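Local coordinates for diheme cytochrome c (Shewanella baltica, PDB 3U99), which carries two covalently attached c-type hemes, each with its iron held between two histidines, and probably serves in electron transfer, at residues A[9-21]-A[57-69]. Sequence-based numbering, arbitrary orientation. Where two conformers were deposited one is given.
With HEC (heme c), chain C.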
loop_
_atom_site.group_PDB
_atom_site.type_symbol
_atom_site.label_atom_id
_atom_site.label_comp_id
_atom_site.label_asym_id
_atom_site.label_seq_id
_atom_site.Cartn_x
_atom_site.Cartn_y
_atom_site.Cartn_z
ATOM N N ILE A 9 11.852 9.062 -17.734
ATOM C CA ILE A 9 11.611 8.396 -16.439
ATOM C C ILE A 9 10.405 7.481 -16.483
ATOM O O ILE A 9 9.544 7.657 -17.352
ATOM C CB ILE A 9 11.425 9.473 -15.361
ATOM C CG1 ILE A 9 10.196 10.327 -15.557
ATOM C CG2 ILE A 9 12.675 10.382 -15.331
ATOM C CD1 ILE A 9 10.006 11.378 -14.479
ATOM N N PRO A 10 10.307 6.505 -15.587
ATOM C CA PRO A 10 9.177 5.575 -15.654
ATOM C C PRO A 10 7.854 6.246 -15.328
ATOM O O PRO A 10 7.784 7.303 -14.705
ATOM C CB PRO A 10 9.427 4.534 -14.583
ATOM C CG PRO A 10 10.434 5.219 -13.692
ATOM C CD PRO A 10 11.234 6.192 -14.521
ATOM N N GLN A 11 6.787 5.538 -15.687
ATOM C CA GLN A 11 5.447 6.062 -15.532
ATOM C C GLN A 11 5.041 6.334 -14.100
ATOM O O GLN A 11 4.180 7.172 -13.848
ATOM C CB GLN A 11 4.406 5.101 -16.141
ATOM C CG GLN A 11 4.490 5.005 -17.676
ATOM C CD GLN A 11 3.630 3.829 -18.084
ATOM O OE1 GLN A 11 2.428 3.998 -18.387
ATOM N NE2 GLN A 11 4.273 2.695 -17.998
ATOM N N ASN A 12 5.616 5.591 -13.164
ATOM C CA ASN A 12 5.226 5.737 -11.760
ATOM C C ASN A 12 6.113 6.710 -11.001
ATOM O O ASN A 12 6.042 6.795 -9.800
ATOM C CB ASN A 12 5.273 4.352 -11.081
ATOM C CG ASN A 12 6.627 3.760 -11.026
ATOM O OD1 ASN A 12 7.533 4.160 -11.703
ATOM N ND2 ASN A 12 6.745 2.762 -10.143
ATOM N N ALA A 13 6.992 7.488 -11.686
ATOM C CA ALA A 13 7.911 8.354 -10.923
ATOM C C ALA A 13 7.199 9.378 -10.081
ATOM O O ALA A 13 7.479 9.536 -8.872
ATOM C CB ALA A 13 8.879 8.994 -11.918
ATOM N N GLU A 14 6.255 10.122 -10.629
ATOM C CA GLU A 14 5.506 11.118 -9.867
ATOM C C GLU A 14 4.696 10.447 -8.779
ATOM O O GLU A 14 4.632 10.938 -7.659
ATOM C CB GLU A 14 4.601 11.910 -10.819
ATOM C CG GLU A 14 3.819 13.019 -10.068
ATOM C CD GLU A 14 3.073 13.935 -11.009
ATOM O OE1 GLU A 14 2.544 13.464 -12.060
ATOM O OE2 GLU A 14 2.963 15.141 -10.707
ATOM N N TYR A 15 4.033 9.368 -9.100
ATOM C CA TYR A 15 3.287 8.611 -8.127
ATOM C C TYR A 15 4.128 8.213 -6.932
ATOM O O TYR A 15 3.716 8.323 -5.784
ATOM C CB TYR A 15 2.681 7.378 -8.857
ATOM C CG TYR A 15 2.012 6.473 -7.824
ATOM C CD1 TYR A 15 0.852 6.837 -7.182
ATOM C CD2 TYR A 15 2.520 5.254 -7.463
ATOM C CE1 TYR A 15 0.241 6.038 -6.233
ATOM C CE2 TYR A 15 1.944 4.419 -6.491
ATOM C CZ TYR A 15 0.795 4.826 -5.896
ATOM O OH TYR A 15 0.157 4.072 -4.950
ATOM N N THR A 16 5.322 7.689 -7.179
ATOM C CA THR A 16 6.178 7.276 -6.093
ATOM C C THR A 16 6.546 8.437 -5.200
ATOM O O THR A 16 6.573 8.294 -3.961
ATOM C CB THR A 16 7.446 6.621 -6.675
ATOM O OG1 THR A 16 6.975 5.486 -7.407
ATOM C CG2 THR A 16 8.371 6.203 -5.544
ATOM N N ALA A 17 6.815 9.608 -5.810
ATOM C CA ALA A 17 7.143 10.763 -4.990
ATOM C C ALA A 17 5.959 11.245 -4.198
ATOM O O ALA A 17 6.082 11.595 -3.013
ATOM C CB ALA A 17 7.615 11.919 -5.895
ATOM N N GLU A 18 4.781 11.362 -4.799
ATOM C CA GLU A 18 3.632 11.933 -4.123
ATOM C C GLU A 18 2.992 10.956 -3.151
ATOM O O GLU A 18 2.511 11.355 -2.088
ATOM C CB GLU A 18 2.592 12.403 -5.136
ATOM C CG GLU A 18 3.085 13.517 -6.029
ATOM C CD GLU A 18 3.347 14.859 -5.434
ATOM O OE1 GLU A 18 3.076 15.026 -4.219
ATOM O OE2 GLU A 18 3.786 15.763 -6.203
ATOM N N CYS A 19 2.919 9.704 -3.506
ATOM C CA CYS A 19 2.225 8.726 -2.719
ATOM C C CYS A 19 3.123 7.823 -1.921
ATOM O O CYS A 19 2.639 6.891 -1.276
ATOM C CB CYS A 19 1.234 7.942 -3.602
ATOM S SG CYS A 19 -0.024 8.939 -4.393
ATOM N N GLY A 20 4.384 8.123 -1.939
ATOM C CA GLY A 20 5.428 7.508 -1.128
ATOM C C GLY A 20 5.987 8.401 -0.058
ATOM O O GLY A 20 7.057 8.097 0.458
ATOM N N SER A 21 5.325 9.504 0.240
ATOM C CA SER A 21 5.704 10.563 1.156
ATOM C C SER A 21 5.524 10.217 2.633
ATOM O O SER A 21 6.346 10.602 3.467
ATOM C CB SER A 21 4.808 11.782 0.783
ATOM O OG SER A 21 5.355 12.842 1.550
ATOM N N VAL A 57 -1.742 17.689 -10.326
ATOM C CA VAL A 57 -1.009 16.546 -9.810
ATOM C C VAL A 57 -1.984 15.427 -9.404
ATOM O O VAL A 57 -1.791 14.269 -9.761
ATOM C CB VAL A 57 -0.159 16.971 -8.600
ATOM C CG1 VAL A 57 0.506 15.747 -7.958
ATOM C CG2 VAL A 57 0.945 17.972 -8.967
ATOM N N THR A 58 -3.075 15.793 -8.711
ATOM C CA THR A 58 -4.104 14.835 -8.353
ATOM C C THR A 58 -4.595 14.078 -9.584
ATOM O O THR A 58 -4.773 12.867 -9.606
ATOM C CB THR A 58 -5.257 15.541 -7.650
ATOM O OG1 THR A 58 -4.732 16.213 -6.476
ATOM C CG2 THR A 58 -6.285 14.591 -7.065
ATOM N N ALA A 59 -4.846 14.830 -10.636
ATOM C CA ALA A 59 -5.424 14.243 -11.822
ATOM C C ALA A 59 -4.440 13.277 -12.450
ATOM O O ALA A 59 -4.838 12.202 -12.915
ATOM C CB ALA A 59 -5.796 15.316 -12.836
ATOM N N ARG A 60 -3.145 13.609 -12.507
ATOM C CA ARG A 60 -2.172 12.689 -13.103
ATOM C C ARG A 60 -2.030 11.455 -12.224
ATOM O O ARG A 60 -1.821 10.347 -12.735
ATOM C CB ARG A 60 -0.831 13.359 -13.297
ATOM C CG ARG A 60 -0.813 14.336 -14.444
ATOM C CD ARG A 60 0.629 14.702 -14.806
ATOM N NE ARG A 60 1.298 15.407 -13.706
ATOM C CZ ARG A 60 1.297 16.703 -13.472
ATOM N NH1 ARG A 60 0.674 17.532 -14.286
ATOM N NH2 ARG A 60 1.968 17.166 -12.423
ATOM N N ILE A 61 -2.111 11.578 -10.914
ATOM C CA ILE A 61 -2.045 10.425 -10.008
ATOM C C ILE A 61 -3.221 9.491 -10.217
ATOM O O ILE A 61 -3.068 8.281 -10.349
ATOM C CB ILE A 61 -1.946 10.916 -8.552
ATOM C CG1 ILE A 61 -0.642 11.635 -8.272
ATOM C CG2 ILE A 61 -2.154 9.733 -7.601
ATOM C CD1 ILE A 61 0.533 10.822 -8.327
ATOM N N GLU A 62 -4.430 10.064 -10.253
ATOM C CA GLU A 62 -5.630 9.283 -10.462
ATOM C C GLU A 62 -5.558 8.557 -11.790
ATOM O O GLU A 62 -5.886 7.379 -11.903
ATOM C CB GLU A 62 -6.856 10.180 -10.397
ATOM C CG GLU A 62 -8.147 9.377 -10.551
ATOM C CD GLU A 62 -9.379 10.190 -10.218
ATOM O OE1 GLU A 62 -9.530 10.742 -9.094
ATOM O OE2 GLU A 62 -10.251 10.205 -11.160
ATOM N N GLU A 63 -5.133 9.286 -12.833
ATOM C CA GLU A 63 -5.076 8.679 -14.142
ATOM C C GLU A 63 -4.051 7.525 -14.178
ATOM O O GLU A 63 -4.328 6.471 -14.773
ATOM C CB GLU A 63 -4.732 9.764 -15.158
ATOM C CG GLU A 63 -5.857 10.739 -15.454
ATOM C CD GLU A 63 -6.823 10.091 -16.437
ATOM O OE1 GLU A 63 -6.904 8.846 -16.485
ATOM O OE2 GLU A 63 -7.475 10.840 -17.207
ATOM N N TYR A 64 -2.939 7.669 -13.524
ATOM C CA TYR A 64 -1.919 6.630 -13.422
ATOM C C TYR A 64 -2.545 5.412 -12.728
ATOM O O TYR A 64 -2.413 4.278 -13.176
ATOM C CB TYR A 64 -0.672 7.190 -12.656
ATOM C CG TYR A 64 0.232 5.991 -12.414
ATOM C CD1 TYR A 64 1.010 5.420 -13.404
ATOM C CD2 TYR A 64 0.293 5.394 -11.154
ATOM C CE1 TYR A 64 1.831 4.299 -13.140
ATOM C CE2 TYR A 64 1.047 4.264 -10.890
ATOM C CZ TYR A 64 1.826 3.718 -11.893
ATOM O OH TYR A 64 2.553 2.618 -11.630
ATOM N N LEU A 65 -3.179 5.614 -11.569
ATOM C CA LEU A 65 -3.690 4.508 -10.780
ATOM C C LEU A 65 -4.790 3.798 -11.513
ATOM O O LEU A 65 -4.837 2.576 -11.476
ATOM C CB LEU A 65 -4.162 5.058 -9.425
ATOM C CG LEU A 65 -3.057 5.456 -8.443
ATOM C CD1 LEU A 65 -3.628 6.223 -7.244
ATOM C CD2 LEU A 65 -2.320 4.243 -7.931
ATOM N N VAL A 66 -5.703 4.542 -12.135
ATOM C CA VAL A 66 -6.791 3.905 -12.856
ATOM C C VAL A 66 -6.265 3.069 -13.995
ATOM O O VAL A 66 -6.691 1.930 -14.206
ATOM C CB VAL A 66 -7.776 4.984 -13.306
ATOM C CG1 VAL A 66 -8.709 4.374 -14.356
ATOM C CG2 VAL A 66 -8.558 5.547 -12.120
ATOM N N GLN A 67 -5.340 3.615 -14.772
ATOM C CA GLN A 67 -4.818 2.883 -15.931
ATOM C C GLN A 67 -4.114 1.600 -15.563
ATOM O O GLN A 67 -4.205 0.612 -16.271
ATOM C CB GLN A 67 -3.890 3.841 -16.689
ATOM C CG GLN A 67 -3.258 3.201 -17.881
ATOM C CD GLN A 67 -4.291 2.909 -18.983
ATOM O OE1 GLN A 67 -5.243 3.658 -19.174
ATOM N NE2 GLN A 67 -4.110 1.796 -19.715
ATOM N N HIS A 68 -3.399 1.599 -14.439
ATOM C CA HIS A 68 -2.538 0.492 -14.030
ATOM C C HIS A 68 -3.116 -0.310 -12.886
ATOM O O HIS A 68 -2.446 -1.166 -12.309
ATOM C CB HIS A 68 -1.156 1.033 -13.635
ATOM C CG HIS A 68 -0.524 1.723 -14.783
ATOM N ND1 HIS A 68 -0.645 3.043 -15.060
ATOM C CD2 HIS A 68 0.243 1.207 -15.759
ATOM C CE1 HIS A 68 0.034 3.378 -16.192
ATOM N NE2 HIS A 68 0.567 2.253 -16.600
ATOM N N ALA A 69 -4.396 -0.125 -12.601
ATOM C CA ALA A 69 -5.104 -0.806 -11.530
ATOM C C ALA A 69 -5.196 -2.291 -11.774
ATOM O O ALA A 69 -5.049 -2.789 -12.866
ATOM C CB ALA A 69 -6.510 -0.256 -11.422
HETATM FE FE HEC C . -1.914 7.170 2.047
HETATM C CHA HEC C . -3.121 4.741 4.014
HETATM C CHB HEC C . -2.858 5.443 -0.725
HETATM C CHC HEC C . -0.550 9.565 0.108
HETATM C CHD HEC C . -1.141 8.978 4.821
HETATM N NA HEC C . -2.825 5.410 1.697
HETATM C C1A HEC C . -3.231 4.506 2.666
HETATM C C2A HEC C . -3.756 3.311 2.027
HETATM C C3A HEC C . -3.655 3.519 0.694
HETATM C C4A HEC C . -3.107 4.856 0.511
HETATM C CMA HEC C . -4.089 2.587 -0.405
HETATM C CAA HEC C . -4.286 2.152 2.774
HETATM C CBA HEC C . -3.186 1.233 3.264
HETATM C CGA HEC C . -3.794 -0.037 3.863
HETATM O O1A HEC C . -4.341 -0.846 3.067
HETATM O O2A HEC C . -3.773 -0.244 5.090
HETATM N NB HEC C . -1.760 7.459 0.052
HETATM C C1B HEC C . -2.249 6.645 -0.944
HETATM C C2B HEC C . -2.066 7.320 -2.210
HETATM C C3B HEC C . -1.429 8.481 -1.983
HETATM C C4B HEC C . -1.210 8.563 -0.583
HETATM C CMB HEC C . -2.533 6.714 -3.528
HETATM C CAB HEC C . -1.025 9.600 -2.940
HETATM C CBB HEC C . -2.282 10.212 -3.591
HETATM N NC HEC C . -0.991 8.918 2.385
HETATM C C1C HEC C . -0.439 9.740 1.467
HETATM C C2C HEC C . 0.212 10.862 2.047
HETATM C C3C HEC C . 0.046 10.689 3.376
HETATM C C4C HEC C . -0.732 9.529 3.595
HETATM C CMC HEC C . 1.022 11.913 1.271
HETATM C CAC HEC C . 0.605 11.568 4.470
HETATM C CBC HEC C . 0.218 13.036 4.436
HETATM N ND HEC C . -2.154 6.924 4.013
HETATM C C1D HEC C . -1.799 7.813 4.982
HETATM C C2D HEC C . -2.158 7.262 6.301
HETATM C C3D HEC C . -2.712 6.058 6.084
HETATM C C4D HEC C . -2.656 5.854 4.652
HETATM C CMD HEC C . -2.086 7.976 7.631
HETATM C CAD HEC C . -3.244 5.140 7.133
HETATM C CBD HEC C . -2.176 4.107 7.629
HETATM C CGD HEC C . -2.751 3.319 8.802
HETATM O O1D HEC C . -1.709 2.628 9.325
HETATM O O2D HEC C . -3.993 2.909 8.620
HETATM O O HOH W 1 1.333 10.409 -12.186
#
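E14 and R60 close one flank of this helix pair with a side-on, two-pronged salt bridge. R60 NE reaches E14 OE1 at 2.8 Å while R60 NH2 meets E14 OE2, both on syn lone pairs; both bonds are nearly straight, and carboxylate and guanidinium lie almost coplanar. E14 gets there as an extended chain, CG anti to the backbone N (chi1 -178°), whereas R60 bends at chi3 to bring its edge round. A glutamine in place of E14 would probably break this paired grip, leaving R60 without its charge partner. Next to the salt bridge, the I61 side chain fits as a knob into the hole formed by E14, Y15, E18 and C19, its CD1 3.5 Å from Y15 CA. The Y15 and Y64 rings meet obliquely, planes 31° apart, and L65 CD2 approaches Y15 CE1 at 3.6 Å. N12 CA sits over a face of Y64, a CH-pi contact 4.3 Å from the centroid. C19 SG forms the covalent thioether link to heme CAB, and Y15 CE1 and L65 CD1 touch the heme methyl CMB, which ties the interface to the heme pocket. The axes of segments 13-19 and 57-67, the latter part of helix 55-67, cross at -114° and approach to 9.8 Å; Y15, whose OH is hydrogen-bonded to Y26 O, and L65 both also pack on W36 of helix 33-40.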